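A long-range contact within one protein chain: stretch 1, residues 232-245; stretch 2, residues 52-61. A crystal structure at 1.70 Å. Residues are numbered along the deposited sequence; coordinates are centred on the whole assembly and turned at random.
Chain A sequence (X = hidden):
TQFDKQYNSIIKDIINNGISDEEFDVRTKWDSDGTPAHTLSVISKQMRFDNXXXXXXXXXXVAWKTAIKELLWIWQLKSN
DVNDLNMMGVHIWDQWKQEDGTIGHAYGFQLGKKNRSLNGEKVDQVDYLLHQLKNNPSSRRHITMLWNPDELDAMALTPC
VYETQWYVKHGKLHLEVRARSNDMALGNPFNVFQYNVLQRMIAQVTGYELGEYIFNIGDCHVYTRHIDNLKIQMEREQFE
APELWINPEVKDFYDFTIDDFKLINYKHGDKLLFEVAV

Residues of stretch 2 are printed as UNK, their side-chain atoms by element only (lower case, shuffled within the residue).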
# COMPACT_ATOMS: atom_id res chain seq x y z
N ILE A 232 12.35 16.86 -22.95
CA ILE A 232 12.32 18.33 -22.92
C ILE A 232 12.11 18.83 -21.51
O ILE A 232 12.90 19.66 -21.02
CB ILE A 232 11.17 18.91 -23.80
CG1 ILE A 232 11.52 18.74 -25.27
CG2 ILE A 232 10.86 20.46 -23.46
CD1 ILE A 232 10.25 19.08 -26.11
N GLN A 233 11.07 18.35 -20.82
CA GLN A 233 10.81 18.78 -19.46
C GLN A 233 12.00 18.68 -18.55
O GLN A 233 12.18 19.46 -17.67
CB GLN A 233 9.74 17.93 -18.79
CG GLN A 233 8.47 18.55 -18.87
CD GLN A 233 7.41 17.76 -18.20
OE1 GLN A 233 6.80 16.89 -18.86
NE2 GLN A 233 7.13 18.08 -16.90
N MET A 234 12.75 17.61 -18.69
CA MET A 234 13.87 17.39 -17.85
C MET A 234 14.98 18.39 -18.00
O MET A 234 15.75 18.53 -17.08
CB MET A 234 14.39 15.98 -18.00
CG MET A 234 13.51 15.01 -17.17
SD MET A 234 14.07 13.37 -17.23
CE MET A 234 14.27 12.98 -19.01
N GLU A 235 15.13 18.99 -19.17
CA GLU A 235 16.19 19.96 -19.40
C GLU A 235 15.73 21.37 -19.11
O GLU A 235 16.49 22.29 -19.24
CB GLU A 235 16.65 19.98 -20.88
CG GLU A 235 17.29 18.71 -21.46
CD GLU A 235 17.40 18.74 -23.06
OE1 GLU A 235 17.34 19.83 -23.72
OE2 GLU A 235 17.56 17.64 -23.65
N ARG A 236 14.48 21.53 -18.74
CA ARG A 236 13.99 22.88 -18.45
C ARG A 236 14.40 23.49 -17.13
O ARG A 236 14.80 22.80 -16.16
CB ARG A 236 12.45 22.85 -18.57
CG ARG A 236 12.00 23.57 -19.77
CD ARG A 236 11.03 22.86 -20.64
NE ARG A 236 9.66 23.05 -20.34
CZ ARG A 236 8.59 23.27 -21.14
NH1 ARG A 236 8.50 23.45 -22.48
NH2 ARG A 236 7.45 23.07 -20.50
N GLU A 237 14.35 24.81 -17.08
CA GLU A 237 14.67 25.52 -15.87
C GLU A 237 13.64 25.16 -14.78
O GLU A 237 12.48 24.88 -15.11
CB GLU A 237 14.62 27.03 -16.23
CG GLU A 237 15.17 28.02 -15.26
CD GLU A 237 15.66 29.29 -15.97
OE1 GLU A 237 14.87 29.87 -16.74
OE2 GLU A 237 16.84 29.67 -15.77
N GLN A 238 14.05 25.11 -13.50
CA GLN A 238 13.13 24.81 -12.37
C GLN A 238 13.01 26.14 -11.51
O GLN A 238 14.02 26.75 -11.18
CB GLN A 238 13.66 23.66 -11.49
CG GLN A 238 13.81 22.34 -12.28
CD GLN A 238 14.49 21.25 -11.53
OE1 GLN A 238 14.70 21.33 -10.34
NE2 GLN A 238 14.85 20.20 -12.23
N PHE A 239 11.80 26.48 -11.09
CA PHE A 239 11.52 27.67 -10.33
C PHE A 239 11.22 27.28 -8.90
O PHE A 239 11.16 26.09 -8.58
CB PHE A 239 10.33 28.34 -10.95
CG PHE A 239 10.64 28.88 -12.35
CD1 PHE A 239 11.80 29.65 -12.57
CD2 PHE A 239 9.91 28.45 -13.45
CE1 PHE A 239 12.23 29.96 -13.87
CE2 PHE A 239 10.33 28.77 -14.75
CZ PHE A 239 11.50 29.52 -14.93
N GLU A 240 11.11 28.26 -8.03
CA GLU A 240 10.78 27.98 -6.63
C GLU A 240 9.32 27.61 -6.58
O GLU A 240 8.52 28.08 -7.40
CB GLU A 240 10.99 29.25 -5.77
CG GLU A 240 12.42 29.73 -5.74
CD GLU A 240 12.73 30.48 -4.46
OE1 GLU A 240 11.78 30.99 -3.82
OE2 GLU A 240 13.93 30.54 -4.08
N ALA A 241 8.94 26.86 -5.56
CA ALA A 241 7.60 26.44 -5.49
C ALA A 241 6.67 27.61 -5.11
O ALA A 241 7.09 28.51 -4.36
CB ALA A 241 7.45 25.30 -4.54
N PRO A 242 5.40 27.59 -5.60
CA PRO A 242 4.43 28.63 -5.29
C PRO A 242 3.97 28.40 -3.85
O PRO A 242 4.18 27.33 -3.27
CB PRO A 242 3.30 28.34 -6.30
CG PRO A 242 3.42 26.92 -6.59
CD PRO A 242 4.87 26.66 -6.62
N GLU A 243 3.39 29.42 -3.23
CA GLU A 243 2.87 29.21 -1.90
C GLU A 243 1.36 28.87 -2.12
O GLU A 243 0.75 29.26 -3.13
CB GLU A 243 3.06 30.52 -1.08
CG GLU A 243 2.24 30.65 0.13
CD GLU A 243 2.23 32.11 0.63
OE1 GLU A 243 3.34 32.65 0.90
OE2 GLU A 243 1.13 32.71 0.74
N LEU A 244 0.84 27.97 -1.30
CA LEU A 244 -0.57 27.61 -1.35
C LEU A 244 -1.33 28.25 -0.14
O LEU A 244 -1.15 27.88 1.01
CB LEU A 244 -0.71 26.07 -1.35
CG LEU A 244 -2.12 25.61 -1.15
CD1 LEU A 244 -3.02 26.04 -2.30
CD2 LEU A 244 -2.11 24.05 -0.98
N TRP A 245 -2.13 29.25 -0.41
CA TRP A 245 -2.95 29.91 0.60
C TRP A 245 -4.21 29.03 0.75
O TRP A 245 -4.85 28.70 -0.21
CB TRP A 245 -3.43 31.30 0.07
CG TRP A 245 -4.42 31.94 1.01
CD1 TRP A 245 -4.12 32.59 2.16
CD2 TRP A 245 -5.86 31.99 0.87
NE1 TRP A 245 -5.28 33.05 2.76
CE2 TRP A 245 -6.35 32.70 1.98
CE3 TRP A 245 -6.76 31.52 -0.08
CZ2 TRP A 245 -7.69 32.96 2.17
CZ3 TRP A 245 -8.08 31.75 0.09
CH2 TRP A 245 -8.55 32.48 1.21
N UNK A 52 7.94 21.44 3.37
CA UNK A 52 8.50 22.80 3.49
C UNK A 52 8.07 23.55 2.24
O UNK A 52 8.08 24.75 2.20
c UNK A 52 10.00 22.75 3.63
o UNK A 52 10.59 22.01 2.57
N UNK A 53 7.67 22.83 1.20
CA UNK A 53 7.12 23.48 -0.01
C UNK A 53 6.02 22.58 -0.58
O UNK A 53 5.92 21.38 -0.25
o UNK A 53 11.03 23.71 -2.06
c UNK A 53 8.98 22.61 -1.42
c UNK A 53 10.14 22.96 -2.41
c UNK A 53 8.23 23.72 -1.06
o UNK A 53 10.20 22.41 -3.52
N UNK A 54 5.17 23.18 -1.43
CA UNK A 54 4.06 22.49 -2.07
C UNK A 54 4.64 21.58 -3.16
O UNK A 54 5.47 22.02 -3.89
c UNK A 54 2.32 24.18 -1.57
c UNK A 54 3.14 23.55 -2.71
c UNK A 54 2.16 22.91 -3.65
N UNK A 55 4.32 20.26 -3.16
CA UNK A 55 4.89 19.43 -4.21
C UNK A 55 4.16 19.71 -5.54
O UNK A 55 3.07 19.23 -5.74
c UNK A 55 3.50 18.08 -2.82
c UNK A 55 3.62 19.45 -2.12
c UNK A 55 4.67 17.97 -3.70
N UNK A 56 4.76 20.52 -6.42
CA UNK A 56 4.13 20.80 -7.69
C UNK A 56 5.23 21.03 -8.68
O UNK A 56 6.41 21.36 -8.31
c UNK A 56 2.26 22.15 -8.80
c UNK A 56 3.18 22.02 -7.56
c UNK A 56 1.05 23.08 -8.53
c UNK A 56 3.95 23.34 -7.31
N UNK A 57 4.98 20.52 -9.89
CA UNK A 57 6.00 20.67 -10.93
C UNK A 57 6.10 22.11 -11.41
O UNK A 57 5.06 22.80 -11.48
c UNK A 57 6.90 17.88 -11.16
c UNK A 57 5.67 18.32 -12.08
c UNK A 57 5.66 19.87 -12.18
c UNK A 57 5.72 17.77 -13.55
N UNK A 58 7.31 22.56 -11.78
CA UNK A 58 7.41 23.88 -12.41
C UNK A 58 7.86 23.74 -13.91
O UNK A 58 7.92 24.74 -14.66
c UNK A 58 8.30 24.79 -11.70
c UNK A 58 7.76 25.02 -10.22
o UNK A 58 9.65 24.31 -11.76
N UNK A 59 8.21 22.53 -14.33
CA UNK A 59 8.64 22.35 -15.70
C UNK A 59 7.47 22.33 -16.70
O UNK A 59 7.67 22.27 -17.89
c UNK A 59 10.92 21.24 -15.09
o UNK A 59 8.82 20.01 -15.49
c UNK A 59 9.56 21.12 -15.92
N UNK A 60 6.25 22.24 -16.17
CA UNK A 60 5.03 22.37 -16.98
C UNK A 60 3.94 22.77 -15.99
O UNK A 60 4.13 22.65 -14.78
c UNK A 60 4.01 20.01 -16.77
c UNK A 60 2.68 17.86 -16.50
n UNK A 60 2.10 16.61 -17.17
c UNK A 60 4.64 21.05 -17.67
c UNK A 60 3.34 18.91 -17.52
N UNK A 61 2.83 23.35 -16.46
CA UNK A 61 1.81 23.76 -15.53
C UNK A 61 0.93 22.58 -15.13
O UNK A 61 0.52 21.80 -15.96
c UNK A 61 -2.26 26.73 -15.28
c UNK A 61 -0.22 25.21 -15.29
n UNK A 61 -1.75 27.73 -14.32
c UNK A 61 -1.16 26.11 -16.14
c UNK A 61 0.89 24.78 -16.18
O HOH W 1 10.94 25.75 -4.13
O HOH W 2 5.59 26.16 -1.19
O HOH W 3 10.20 25.41 -16.48
O HOH W 4 4.87 15.82 -17.26

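Position 52 carries one carbon followed by one oxygen, a short hydroxymethyl group that stays out of reach of stretch 1; this is Ser 52.

At position 53 three carbons run in a row and the third bears two oxygens, the mark of a carboxylate on a two-methylene stem, and CB lies 3.9 Å from CB of Ala 241. This is Glu 53. The carboxylate reaches a water that donates to Glu 53 OE1 (2.9 Å) and accepts from Ala 241 N (2.7 Å). The stem thus packs on the alanine methyl as the acid end ties to the same residue through water.

Position 54 has three carbons, the first carrying the other two, a beta-branched apolar group directed toward stretch 1; one of the outer carbons packs 3.6 Å from CB of Leu 244. It is Val 54, and the packing carbon is CG2. Its backbone is held by a second water, which accepts from Val 54 N (3.0 Å) and donates to Pro 242 O (2.8 Å).

Three carbons at position 55 close a ring onto the backbone nitrogen; CB points away and the ring makes no contact with stretch 1, so the residue is Pro 55.

Position 56 shows four carbons forked at the first, one arm two carbons long, and the one-carbon arm meets CD of Pro 242 at 3.5 Å. This identifies Ile 56, its shorter arm being CG2, in an apolar contact between two buried residues.

At position 57 the four carbons fork at the second instead. The CA-to-CB bond points away, yet the end of the side chain comes nearer, and one terminal carbon lies 3.6 Å from NE2 of Gln 233. This is Leu 57, and the carbon is CD1.

The first side-chain carbon of position 58 carries one oxygen and one carbon, and this CB lies 4.2 Å from CB of Phe 239: Thr 58. Its OG1 accepts a nearly straight hydrogen bond from Phe 239 N (3.1 Å, 170°). A third water donates to both Thr 58 O (3.0 Å) and Glu 237 O (2.7 Å).

Position 59 repeats that pattern, one carbon bearing an oxygen and a carbon. The side-chain oxygen accepts from Gln 233 NE2 at 2.9 Å, and the carbonyl O receives Arg 236 NH2 at 2.7 Å and, at a more bent angle, Arg 236 NE at 3.3 Å. This is Thr 59. The carbonyl lies at the edge of the guanidinium, near its plane, where two N-H groups can converge on one acceptor.

Four carbons in a row end in nitrogen at position 60, and the second approaches Gln 233 NE2 to 3.7 Å: Lys 60. Farther out, a water accepts from Lys 60 NZ (2.9 Å) and donates to Gln 233 OE1 (2.7 Å).

Position 61 has the same unbranched chain but lies beyond reach; it is Lys 61.

The contact combines direct hydrogen bonds with apolar packing. Toward residues 58 and 59, direct hydrogen bonds anchor the threonines to the helix and the loop that follows it; Val 54 and Ile 56 meet Leu 244 and Pro 242, and CB of Glu 53 rests on Ala 241. Bridging waters join the stretches along the contact, at 53, 54, 58 and 60. Together they bury 683 Å².

Stretch 2 52-61: SEVPILTTKK
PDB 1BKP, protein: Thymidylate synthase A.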